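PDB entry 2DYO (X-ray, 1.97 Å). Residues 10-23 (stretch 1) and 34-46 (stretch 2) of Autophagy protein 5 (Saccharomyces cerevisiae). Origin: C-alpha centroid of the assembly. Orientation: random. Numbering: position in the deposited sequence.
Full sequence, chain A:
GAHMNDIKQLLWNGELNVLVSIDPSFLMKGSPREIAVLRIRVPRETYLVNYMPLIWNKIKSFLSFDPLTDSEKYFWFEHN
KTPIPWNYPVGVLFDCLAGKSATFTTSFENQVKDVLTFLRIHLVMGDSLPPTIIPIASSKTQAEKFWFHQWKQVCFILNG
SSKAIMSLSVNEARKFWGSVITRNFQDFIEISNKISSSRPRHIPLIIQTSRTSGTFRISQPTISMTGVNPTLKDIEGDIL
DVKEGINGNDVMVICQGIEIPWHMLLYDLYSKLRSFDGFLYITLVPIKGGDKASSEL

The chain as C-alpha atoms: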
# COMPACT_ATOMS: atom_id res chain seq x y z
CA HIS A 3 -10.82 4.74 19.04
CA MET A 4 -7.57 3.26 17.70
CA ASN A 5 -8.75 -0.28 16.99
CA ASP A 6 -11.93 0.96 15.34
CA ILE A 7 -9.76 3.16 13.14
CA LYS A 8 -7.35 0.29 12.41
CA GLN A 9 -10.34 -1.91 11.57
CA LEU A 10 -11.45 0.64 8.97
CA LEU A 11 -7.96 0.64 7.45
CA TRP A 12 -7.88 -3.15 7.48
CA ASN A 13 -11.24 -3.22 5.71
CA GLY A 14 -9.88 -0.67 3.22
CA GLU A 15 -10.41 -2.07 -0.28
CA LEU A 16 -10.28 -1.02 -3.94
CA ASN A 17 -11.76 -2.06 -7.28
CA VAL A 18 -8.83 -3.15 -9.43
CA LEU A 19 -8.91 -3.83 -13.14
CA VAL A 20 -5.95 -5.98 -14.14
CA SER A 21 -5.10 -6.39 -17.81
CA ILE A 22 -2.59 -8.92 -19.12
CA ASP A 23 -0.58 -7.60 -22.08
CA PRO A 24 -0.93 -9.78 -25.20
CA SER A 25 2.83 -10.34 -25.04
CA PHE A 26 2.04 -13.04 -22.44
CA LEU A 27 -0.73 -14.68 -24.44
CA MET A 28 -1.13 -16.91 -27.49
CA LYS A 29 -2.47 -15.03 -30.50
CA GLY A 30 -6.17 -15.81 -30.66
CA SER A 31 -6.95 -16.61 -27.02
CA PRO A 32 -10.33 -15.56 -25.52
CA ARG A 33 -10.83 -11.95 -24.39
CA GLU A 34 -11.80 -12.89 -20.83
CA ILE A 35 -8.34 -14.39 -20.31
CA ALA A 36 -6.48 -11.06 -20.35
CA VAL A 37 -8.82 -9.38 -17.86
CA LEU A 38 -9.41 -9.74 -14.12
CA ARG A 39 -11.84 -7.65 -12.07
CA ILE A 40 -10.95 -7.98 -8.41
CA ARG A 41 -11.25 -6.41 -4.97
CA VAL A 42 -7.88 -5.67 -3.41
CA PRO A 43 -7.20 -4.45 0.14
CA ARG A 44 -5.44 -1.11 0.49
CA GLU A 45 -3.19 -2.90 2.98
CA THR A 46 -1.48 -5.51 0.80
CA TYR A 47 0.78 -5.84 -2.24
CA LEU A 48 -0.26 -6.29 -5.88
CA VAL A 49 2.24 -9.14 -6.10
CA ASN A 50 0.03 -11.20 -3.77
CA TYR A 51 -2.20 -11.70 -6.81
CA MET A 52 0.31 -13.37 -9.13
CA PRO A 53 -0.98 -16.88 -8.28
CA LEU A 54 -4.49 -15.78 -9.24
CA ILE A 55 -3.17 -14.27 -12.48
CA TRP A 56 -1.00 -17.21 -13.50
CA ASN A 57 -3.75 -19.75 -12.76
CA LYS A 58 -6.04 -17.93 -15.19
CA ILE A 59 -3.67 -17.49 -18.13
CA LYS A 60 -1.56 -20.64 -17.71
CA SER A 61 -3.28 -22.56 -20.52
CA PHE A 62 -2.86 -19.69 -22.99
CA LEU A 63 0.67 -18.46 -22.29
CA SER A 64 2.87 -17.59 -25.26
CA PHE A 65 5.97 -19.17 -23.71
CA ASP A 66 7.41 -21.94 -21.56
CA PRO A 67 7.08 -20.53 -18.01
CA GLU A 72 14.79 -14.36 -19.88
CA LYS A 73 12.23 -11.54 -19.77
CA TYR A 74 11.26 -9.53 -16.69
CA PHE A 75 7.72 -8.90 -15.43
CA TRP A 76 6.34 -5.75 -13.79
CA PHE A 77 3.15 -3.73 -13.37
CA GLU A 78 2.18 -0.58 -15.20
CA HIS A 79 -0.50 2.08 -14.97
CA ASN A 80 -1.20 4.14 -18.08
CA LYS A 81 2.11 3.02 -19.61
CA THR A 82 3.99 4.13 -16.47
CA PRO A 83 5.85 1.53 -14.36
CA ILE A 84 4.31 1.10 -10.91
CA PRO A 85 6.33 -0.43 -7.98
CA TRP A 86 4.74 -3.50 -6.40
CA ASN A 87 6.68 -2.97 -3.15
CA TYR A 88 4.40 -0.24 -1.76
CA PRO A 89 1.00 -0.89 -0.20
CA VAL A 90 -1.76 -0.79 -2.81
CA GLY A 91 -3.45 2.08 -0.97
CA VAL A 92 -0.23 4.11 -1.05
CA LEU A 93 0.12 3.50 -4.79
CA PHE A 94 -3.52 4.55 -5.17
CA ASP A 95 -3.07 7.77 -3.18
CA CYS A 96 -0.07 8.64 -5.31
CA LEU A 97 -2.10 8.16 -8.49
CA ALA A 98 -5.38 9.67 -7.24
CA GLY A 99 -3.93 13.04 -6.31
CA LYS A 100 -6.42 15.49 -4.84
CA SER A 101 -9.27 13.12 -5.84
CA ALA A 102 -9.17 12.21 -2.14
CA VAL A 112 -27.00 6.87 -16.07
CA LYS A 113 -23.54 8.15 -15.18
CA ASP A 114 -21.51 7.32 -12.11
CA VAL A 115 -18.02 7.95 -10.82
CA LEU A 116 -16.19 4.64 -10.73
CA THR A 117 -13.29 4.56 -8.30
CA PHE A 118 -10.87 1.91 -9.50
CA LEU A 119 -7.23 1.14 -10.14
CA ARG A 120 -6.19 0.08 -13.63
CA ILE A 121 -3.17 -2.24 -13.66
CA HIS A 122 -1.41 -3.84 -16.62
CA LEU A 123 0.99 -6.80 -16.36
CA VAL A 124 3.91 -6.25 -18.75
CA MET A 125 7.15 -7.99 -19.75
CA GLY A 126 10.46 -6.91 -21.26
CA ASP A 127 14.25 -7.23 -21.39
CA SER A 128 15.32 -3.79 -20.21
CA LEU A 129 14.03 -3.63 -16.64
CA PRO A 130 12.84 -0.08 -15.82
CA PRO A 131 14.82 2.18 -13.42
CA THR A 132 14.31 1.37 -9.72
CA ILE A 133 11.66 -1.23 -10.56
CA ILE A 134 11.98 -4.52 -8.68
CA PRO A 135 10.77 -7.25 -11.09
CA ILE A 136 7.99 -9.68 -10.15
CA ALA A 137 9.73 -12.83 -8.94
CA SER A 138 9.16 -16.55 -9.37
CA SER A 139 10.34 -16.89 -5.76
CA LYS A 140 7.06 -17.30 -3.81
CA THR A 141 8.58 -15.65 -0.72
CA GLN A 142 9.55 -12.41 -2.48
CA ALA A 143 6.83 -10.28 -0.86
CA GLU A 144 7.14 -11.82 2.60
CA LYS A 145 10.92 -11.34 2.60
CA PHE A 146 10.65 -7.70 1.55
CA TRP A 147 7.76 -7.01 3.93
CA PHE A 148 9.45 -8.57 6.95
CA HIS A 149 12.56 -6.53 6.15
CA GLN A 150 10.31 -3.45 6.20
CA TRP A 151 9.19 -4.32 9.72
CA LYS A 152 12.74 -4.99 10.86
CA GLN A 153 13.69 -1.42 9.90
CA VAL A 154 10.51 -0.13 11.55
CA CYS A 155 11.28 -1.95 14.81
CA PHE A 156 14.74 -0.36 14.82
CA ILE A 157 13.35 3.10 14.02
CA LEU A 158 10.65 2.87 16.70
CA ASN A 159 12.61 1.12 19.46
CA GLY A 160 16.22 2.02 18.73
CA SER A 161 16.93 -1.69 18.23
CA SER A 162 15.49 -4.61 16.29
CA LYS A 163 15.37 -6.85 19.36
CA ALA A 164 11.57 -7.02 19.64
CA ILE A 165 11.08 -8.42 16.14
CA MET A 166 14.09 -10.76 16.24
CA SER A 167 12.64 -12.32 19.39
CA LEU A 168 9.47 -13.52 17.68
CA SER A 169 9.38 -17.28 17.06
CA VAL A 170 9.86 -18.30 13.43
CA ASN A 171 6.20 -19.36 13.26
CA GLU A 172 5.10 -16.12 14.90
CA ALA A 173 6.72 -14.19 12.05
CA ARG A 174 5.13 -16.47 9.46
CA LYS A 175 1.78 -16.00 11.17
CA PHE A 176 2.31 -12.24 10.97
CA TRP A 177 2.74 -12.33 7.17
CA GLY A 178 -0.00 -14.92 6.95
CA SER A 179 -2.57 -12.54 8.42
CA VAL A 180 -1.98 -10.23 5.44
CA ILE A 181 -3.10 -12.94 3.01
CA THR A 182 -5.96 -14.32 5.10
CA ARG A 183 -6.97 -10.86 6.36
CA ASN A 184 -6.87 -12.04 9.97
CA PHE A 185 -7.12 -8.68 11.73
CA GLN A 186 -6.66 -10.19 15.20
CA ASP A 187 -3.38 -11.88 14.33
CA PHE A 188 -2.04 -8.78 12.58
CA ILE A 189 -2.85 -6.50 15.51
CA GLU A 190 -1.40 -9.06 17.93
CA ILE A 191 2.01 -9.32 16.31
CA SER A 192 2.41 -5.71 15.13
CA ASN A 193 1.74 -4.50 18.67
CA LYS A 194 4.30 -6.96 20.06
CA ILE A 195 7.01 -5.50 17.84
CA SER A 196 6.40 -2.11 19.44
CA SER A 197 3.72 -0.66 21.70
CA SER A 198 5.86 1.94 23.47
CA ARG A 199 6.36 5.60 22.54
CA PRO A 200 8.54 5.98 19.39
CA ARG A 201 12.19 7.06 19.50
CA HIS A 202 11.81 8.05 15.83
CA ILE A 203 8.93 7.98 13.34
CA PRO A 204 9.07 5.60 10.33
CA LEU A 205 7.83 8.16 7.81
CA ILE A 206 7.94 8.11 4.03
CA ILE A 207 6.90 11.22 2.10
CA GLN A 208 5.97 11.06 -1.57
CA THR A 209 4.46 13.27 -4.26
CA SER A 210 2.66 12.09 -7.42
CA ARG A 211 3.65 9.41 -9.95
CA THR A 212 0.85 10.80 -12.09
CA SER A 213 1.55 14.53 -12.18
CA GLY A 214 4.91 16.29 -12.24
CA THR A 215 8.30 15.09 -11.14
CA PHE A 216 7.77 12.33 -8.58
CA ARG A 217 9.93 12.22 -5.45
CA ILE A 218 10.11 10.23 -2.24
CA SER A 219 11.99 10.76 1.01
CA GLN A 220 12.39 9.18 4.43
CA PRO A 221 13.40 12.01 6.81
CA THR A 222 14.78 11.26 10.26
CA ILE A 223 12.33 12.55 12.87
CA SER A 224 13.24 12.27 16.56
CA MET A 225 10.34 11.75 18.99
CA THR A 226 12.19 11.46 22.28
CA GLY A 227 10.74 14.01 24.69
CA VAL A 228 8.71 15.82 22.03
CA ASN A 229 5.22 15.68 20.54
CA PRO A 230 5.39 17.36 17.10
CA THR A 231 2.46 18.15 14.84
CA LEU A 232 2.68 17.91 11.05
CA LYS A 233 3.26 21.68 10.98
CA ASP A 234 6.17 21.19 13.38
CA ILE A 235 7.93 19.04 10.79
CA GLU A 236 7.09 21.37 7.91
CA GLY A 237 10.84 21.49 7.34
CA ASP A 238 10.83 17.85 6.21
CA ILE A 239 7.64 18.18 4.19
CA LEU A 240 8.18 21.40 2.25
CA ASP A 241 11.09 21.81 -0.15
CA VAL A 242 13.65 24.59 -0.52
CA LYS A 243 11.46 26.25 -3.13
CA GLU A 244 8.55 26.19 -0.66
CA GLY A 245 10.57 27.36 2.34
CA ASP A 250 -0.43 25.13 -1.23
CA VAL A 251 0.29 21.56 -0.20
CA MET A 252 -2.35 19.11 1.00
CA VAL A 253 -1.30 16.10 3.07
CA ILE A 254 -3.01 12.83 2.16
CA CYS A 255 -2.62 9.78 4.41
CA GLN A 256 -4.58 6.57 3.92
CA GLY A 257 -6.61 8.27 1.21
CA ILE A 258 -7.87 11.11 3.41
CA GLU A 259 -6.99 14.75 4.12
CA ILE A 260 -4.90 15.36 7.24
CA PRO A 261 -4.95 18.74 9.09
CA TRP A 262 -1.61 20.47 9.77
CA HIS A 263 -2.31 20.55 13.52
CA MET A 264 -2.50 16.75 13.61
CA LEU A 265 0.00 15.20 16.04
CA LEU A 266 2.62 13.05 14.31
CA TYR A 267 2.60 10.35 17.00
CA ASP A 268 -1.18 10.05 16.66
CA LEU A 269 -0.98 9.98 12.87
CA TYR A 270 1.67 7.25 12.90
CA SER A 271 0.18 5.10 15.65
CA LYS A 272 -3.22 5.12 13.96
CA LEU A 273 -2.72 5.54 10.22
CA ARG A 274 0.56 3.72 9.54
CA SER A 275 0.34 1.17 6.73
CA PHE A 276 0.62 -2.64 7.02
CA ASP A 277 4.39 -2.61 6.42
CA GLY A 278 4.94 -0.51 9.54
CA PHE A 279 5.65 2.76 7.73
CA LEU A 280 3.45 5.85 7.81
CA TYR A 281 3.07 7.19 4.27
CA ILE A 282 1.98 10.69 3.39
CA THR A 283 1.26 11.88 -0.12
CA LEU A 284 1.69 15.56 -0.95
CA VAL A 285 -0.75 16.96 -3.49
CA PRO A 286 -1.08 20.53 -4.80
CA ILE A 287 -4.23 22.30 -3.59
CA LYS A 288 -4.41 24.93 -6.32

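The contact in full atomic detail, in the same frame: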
# COMPACT_ATOMS: atom_id res chain seq x y z
N LEU A 10 -11.03 -0.03 10.19
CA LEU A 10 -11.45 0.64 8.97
C LEU A 10 -10.34 0.56 7.92
O LEU A 10 -10.61 0.38 6.73
CB LEU A 10 -11.78 2.11 9.25
CG LEU A 10 -13.08 2.39 10.01
CD1 LEU A 10 -13.20 3.88 10.30
CD2 LEU A 10 -14.27 1.92 9.18
N LEU A 11 -9.10 0.70 8.36
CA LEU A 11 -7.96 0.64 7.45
C LEU A 11 -7.79 -0.79 6.94
O LEU A 11 -7.47 -1.01 5.77
CB LEU A 11 -6.69 1.10 8.17
CG LEU A 11 -6.73 2.55 8.66
CD1 LEU A 11 -5.43 2.91 9.38
CD2 LEU A 11 -6.94 3.48 7.46
N TRP A 12 -8.01 -1.74 7.83
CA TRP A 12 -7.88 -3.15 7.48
C TRP A 12 -8.95 -3.52 6.46
O TRP A 12 -8.70 -4.28 5.53
CB TRP A 12 -8.03 -4.02 8.73
CG TRP A 12 -7.62 -5.45 8.52
CD1 TRP A 12 -8.44 -6.54 8.45
CD2 TRP A 12 -6.29 -5.94 8.35
NE1 TRP A 12 -7.70 -7.68 8.26
CE2 TRP A 12 -6.37 -7.34 8.19
CE3 TRP A 12 -5.02 -5.33 8.32
CZ2 TRP A 12 -5.24 -8.15 8.01
CZ3 TRP A 12 -3.90 -6.13 8.14
CH2 TRP A 12 -4.02 -7.53 7.98
N ASN A 13 -10.15 -2.96 6.64
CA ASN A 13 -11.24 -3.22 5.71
C ASN A 13 -11.10 -2.38 4.44
O ASN A 13 -11.88 -2.54 3.49
CB ASN A 13 -12.59 -2.94 6.39
CG ASN A 13 -12.86 -3.86 7.57
OD1 ASN A 13 -13.82 -3.67 8.32
ND2 ASN A 13 -12.02 -4.87 7.74
N GLY A 14 -10.10 -1.50 4.41
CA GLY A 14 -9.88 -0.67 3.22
C GLY A 14 -9.80 -1.60 2.02
O GLY A 14 -9.20 -2.67 2.12
N GLU A 15 -10.39 -1.20 0.90
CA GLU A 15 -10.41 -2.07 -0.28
C GLU A 15 -10.73 -1.29 -1.56
O GLU A 15 -11.54 -0.36 -1.55
CB GLU A 15 -11.46 -3.15 -0.06
CG GLU A 15 -11.37 -4.37 -0.94
CD GLU A 15 -12.27 -5.48 -0.43
OE1 GLU A 15 -13.29 -5.77 -1.09
OE2 GLU A 15 -11.98 -6.03 0.66
N LEU A 16 -10.10 -1.69 -2.66
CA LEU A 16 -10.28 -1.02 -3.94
C LEU A 16 -10.73 -1.93 -5.08
O LEU A 16 -10.52 -3.14 -5.05
CB LEU A 16 -8.95 -0.38 -4.37
CG LEU A 16 -8.36 0.70 -3.45
CD1 LEU A 16 -6.90 0.97 -3.84
CD2 LEU A 16 -9.19 1.97 -3.56
N ASN A 17 -11.35 -1.33 -6.09
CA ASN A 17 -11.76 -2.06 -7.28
C ASN A 17 -10.50 -1.99 -8.13
O ASN A 17 -9.96 -0.91 -8.35
CB ASN A 17 -12.91 -1.35 -8.01
CG ASN A 17 -14.21 -1.37 -7.23
OD1 ASN A 17 -14.59 -2.40 -6.66
ND2 ASN A 17 -14.92 -0.25 -7.23
N VAL A 18 -10.03 -3.14 -8.61
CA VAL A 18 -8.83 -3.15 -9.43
C VAL A 18 -9.04 -3.90 -10.73
O VAL A 18 -9.46 -5.07 -10.74
CB VAL A 18 -7.65 -3.80 -8.67
CG1 VAL A 18 -6.44 -3.92 -9.60
CG2 VAL A 18 -7.30 -2.96 -7.45
N LEU A 19 -8.76 -3.23 -11.83
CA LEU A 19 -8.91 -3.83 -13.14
C LEU A 19 -7.53 -4.21 -13.66
O LEU A 19 -6.75 -3.34 -14.04
CB LEU A 19 -9.58 -2.84 -14.11
CG LEU A 19 -9.94 -3.41 -15.48
CD1 LEU A 19 -10.86 -4.61 -15.30
CD2 LEU A 19 -10.60 -2.33 -16.34
N VAL A 20 -7.24 -5.50 -13.66
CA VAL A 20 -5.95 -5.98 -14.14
C VAL A 20 -6.05 -6.45 -15.58
O VAL A 20 -6.93 -7.23 -15.94
CB VAL A 20 -5.42 -7.14 -13.27
CG1 VAL A 20 -4.09 -7.64 -13.82
CG2 VAL A 20 -5.25 -6.68 -11.82
N SER A 21 -5.13 -5.98 -16.41
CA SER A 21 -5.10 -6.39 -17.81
C SER A 21 -3.76 -7.05 -18.09
O SER A 21 -2.71 -6.55 -17.67
CB SER A 21 -5.27 -5.18 -18.73
OG SER A 21 -4.21 -4.26 -18.55
N ILE A 22 -3.79 -8.17 -18.79
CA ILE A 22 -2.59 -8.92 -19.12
C ILE A 22 -2.19 -8.59 -20.55
O ILE A 22 -2.92 -8.92 -21.49
CB ILE A 22 -2.84 -10.44 -19.03
CG1 ILE A 22 -3.49 -10.79 -17.68
CG2 ILE A 22 -1.54 -11.21 -19.23
CD1 ILE A 22 -2.68 -10.35 -16.48
N ASP A 23 -1.03 -7.95 -20.73
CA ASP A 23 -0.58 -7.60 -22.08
C ASP A 23 -0.54 -8.83 -22.97
O ASP A 23 -0.18 -9.92 -22.54
CB ASP A 23 0.81 -6.96 -22.05
CG ASP A 23 0.76 -5.48 -21.73
OD1 ASP A 23 1.80 -4.81 -21.91
OD2 ASP A 23 -0.30 -4.99 -21.30
N GLU A 34 -11.71 -12.74 -22.28
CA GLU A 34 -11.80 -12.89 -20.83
C GLU A 34 -10.51 -13.29 -20.13
O GLU A 34 -10.32 -13.02 -18.95
CB GLU A 34 -12.90 -13.89 -20.49
N ILE A 35 -9.61 -13.94 -20.87
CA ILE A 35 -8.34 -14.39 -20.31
C ILE A 35 -7.42 -13.25 -19.86
O ILE A 35 -6.82 -13.32 -18.79
CB ILE A 35 -7.59 -15.29 -21.32
CG1 ILE A 35 -8.33 -16.61 -21.46
CG2 ILE A 35 -6.16 -15.53 -20.87
CD1 ILE A 35 -8.52 -17.35 -20.15
N ALA A 36 -7.34 -12.20 -20.66
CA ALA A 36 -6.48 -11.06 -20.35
C ALA A 36 -7.09 -10.01 -19.44
O ALA A 36 -6.58 -8.89 -19.35
CB ALA A 36 -6.02 -10.41 -21.65
N VAL A 37 -8.17 -10.35 -18.75
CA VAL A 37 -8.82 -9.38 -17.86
C VAL A 37 -9.30 -9.99 -16.55
O VAL A 37 -9.93 -11.04 -16.54
CB VAL A 37 -10.05 -8.73 -18.56
CG1 VAL A 37 -10.65 -7.66 -17.66
CG2 VAL A 37 -9.64 -8.14 -19.89
N LEU A 38 -8.99 -9.31 -15.45
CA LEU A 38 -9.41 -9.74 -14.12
C LEU A 38 -9.99 -8.55 -13.37
O LEU A 38 -9.36 -7.50 -13.28
CB LEU A 38 -8.22 -10.31 -13.32
CG LEU A 38 -7.64 -11.65 -13.78
CD1 LEU A 38 -6.30 -11.41 -14.47
CD2 LEU A 38 -7.46 -12.56 -12.57
N ARG A 39 -11.19 -8.72 -12.82
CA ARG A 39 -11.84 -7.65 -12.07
C ARG A 39 -11.94 -8.10 -10.63
O ARG A 39 -12.80 -8.90 -10.27
CB ARG A 39 -13.23 -7.37 -12.64
CG ARG A 39 -13.18 -6.88 -14.08
CD ARG A 39 -13.29 -8.03 -15.04
NE ARG A 39 -14.68 -8.23 -15.45
CZ ARG A 39 -15.23 -9.42 -15.64
NH1 ARG A 39 -14.53 -10.53 -15.44
NH2 ARG A 39 -16.50 -9.51 -16.03
N ILE A 40 -11.04 -7.58 -9.80
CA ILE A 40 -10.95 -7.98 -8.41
C ILE A 40 -11.01 -6.88 -7.35
O ILE A 40 -10.88 -5.69 -7.64
CB ILE A 40 -9.64 -8.75 -8.20
CG1 ILE A 40 -8.46 -7.89 -8.68
CG2 ILE A 40 -9.68 -10.06 -8.99
CD1 ILE A 40 -7.09 -8.50 -8.45
N ARG A 41 -11.22 -7.31 -6.11
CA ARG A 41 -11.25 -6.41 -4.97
C ARG A 41 -9.93 -6.66 -4.27
O ARG A 41 -9.58 -7.80 -3.97
CB ARG A 41 -12.43 -6.74 -4.05
CG ARG A 41 -13.76 -6.28 -4.62
CD ARG A 41 -13.87 -4.76 -4.59
NE ARG A 41 -14.15 -4.25 -3.25
CZ ARG A 41 -14.21 -2.95 -2.95
NH1 ARG A 41 -14.01 -2.04 -3.88
NH2 ARG A 41 -14.48 -2.57 -1.71
N VAL A 42 -9.18 -5.58 -4.04
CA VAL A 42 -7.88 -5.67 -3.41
C VAL A 42 -7.78 -4.75 -2.20
O VAL A 42 -8.14 -3.57 -2.29
CB VAL A 42 -6.78 -5.27 -4.41
CG1 VAL A 42 -5.42 -5.26 -3.74
CG2 VAL A 42 -6.79 -6.22 -5.60
N PRO A 43 -7.32 -5.28 -1.06
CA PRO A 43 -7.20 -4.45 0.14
C PRO A 43 -6.20 -3.32 -0.10
O PRO A 43 -5.29 -3.44 -0.93
CB PRO A 43 -6.67 -5.43 1.20
CG PRO A 43 -7.22 -6.76 0.74
CD PRO A 43 -7.00 -6.69 -0.76
N ARG A 44 -6.38 -2.21 0.61
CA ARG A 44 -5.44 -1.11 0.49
C ARG A 44 -4.16 -1.59 1.18
O ARG A 44 -3.05 -1.27 0.77
CB ARG A 44 -5.97 0.14 1.21
CG ARG A 44 -6.72 1.12 0.30
CD ARG A 44 -7.31 2.25 1.13
NE ARG A 44 -7.74 3.38 0.32
CZ ARG A 44 -6.96 4.40 -0.01
NH1 ARG A 44 -7.44 5.39 -0.75
NH2 ARG A 44 -5.69 4.43 0.40
N GLU A 45 -4.33 -2.40 2.23
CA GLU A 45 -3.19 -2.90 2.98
C GLU A 45 -2.68 -4.27 2.52
O GLU A 45 -2.83 -5.28 3.21
CB GLU A 45 -3.54 -2.99 4.47
CG GLU A 45 -4.01 -1.68 5.10
CD GLU A 45 -2.89 -0.68 5.34
OE1 GLU A 45 -3.14 0.28 6.10
OE2 GLU A 45 -1.78 -0.83 4.78
N THR A 46 -2.07 -4.28 1.34
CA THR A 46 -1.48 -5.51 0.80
C THR A 46 -0.61 -5.12 -0.38
O THR A 46 -0.42 -3.93 -0.64
CB THR A 46 -2.57 -6.52 0.34
OG1 THR A 46 -1.96 -7.79 0.09
CG2 THR A 46 -3.27 -6.04 -0.93
O HOH W 1 -6.93 -2.71 3.67
O HOH W 2 -14.08 -0.02 -0.13

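What joins the two stretches? Strands 15-22 and 37-43 run antiparallel and zip together through their backbones. Leu16 N donates to Val42 O (2.7 Å) and Val42 N returns to Leu16 O (3.0 Å); Val18 pairs likewise with Ile40, and Val20 with Leu38. At one end Ile22 N reaches Ala36 O (2.9 Å), at the other Arg44 N reaches Gly14 O (3.2 Å).

Why does Arg41 cover the most surface? Its side chain, with chi1 to chi3 all m, folds back over stretch 1. Arg41 NE forms a salt bridge with Glu15 OE1 (2.8 Å), while Arg41 NH1 donates to Asn17 OD1 (2.9 Å), which lies near the guanidinium plane. Water 2 links Arg41 NH2 (3.0 Å) to Glu15 O (2.9 Å). A long, multiply donating group suits this place, since it meets several acceptors at once.

How does Glu15 answer it? Extended through chi1 and chi2 (both t), it brings its carboxylate to the arginine, and Glu15 CB lies over one guanidinium face.

What fills the other face of the sheet? Leu16, Val18 and Val20 align with Val42, Ile40 and Leu38, all buried. Leu16 CG packs 4.1 Å from Arg44 CG, and Val18 CG2 meets Val42 CG2 at 3.8 Å. The leucine, valine and isoleucine side chains suit this buried face because they bring no polar atoms needing partners.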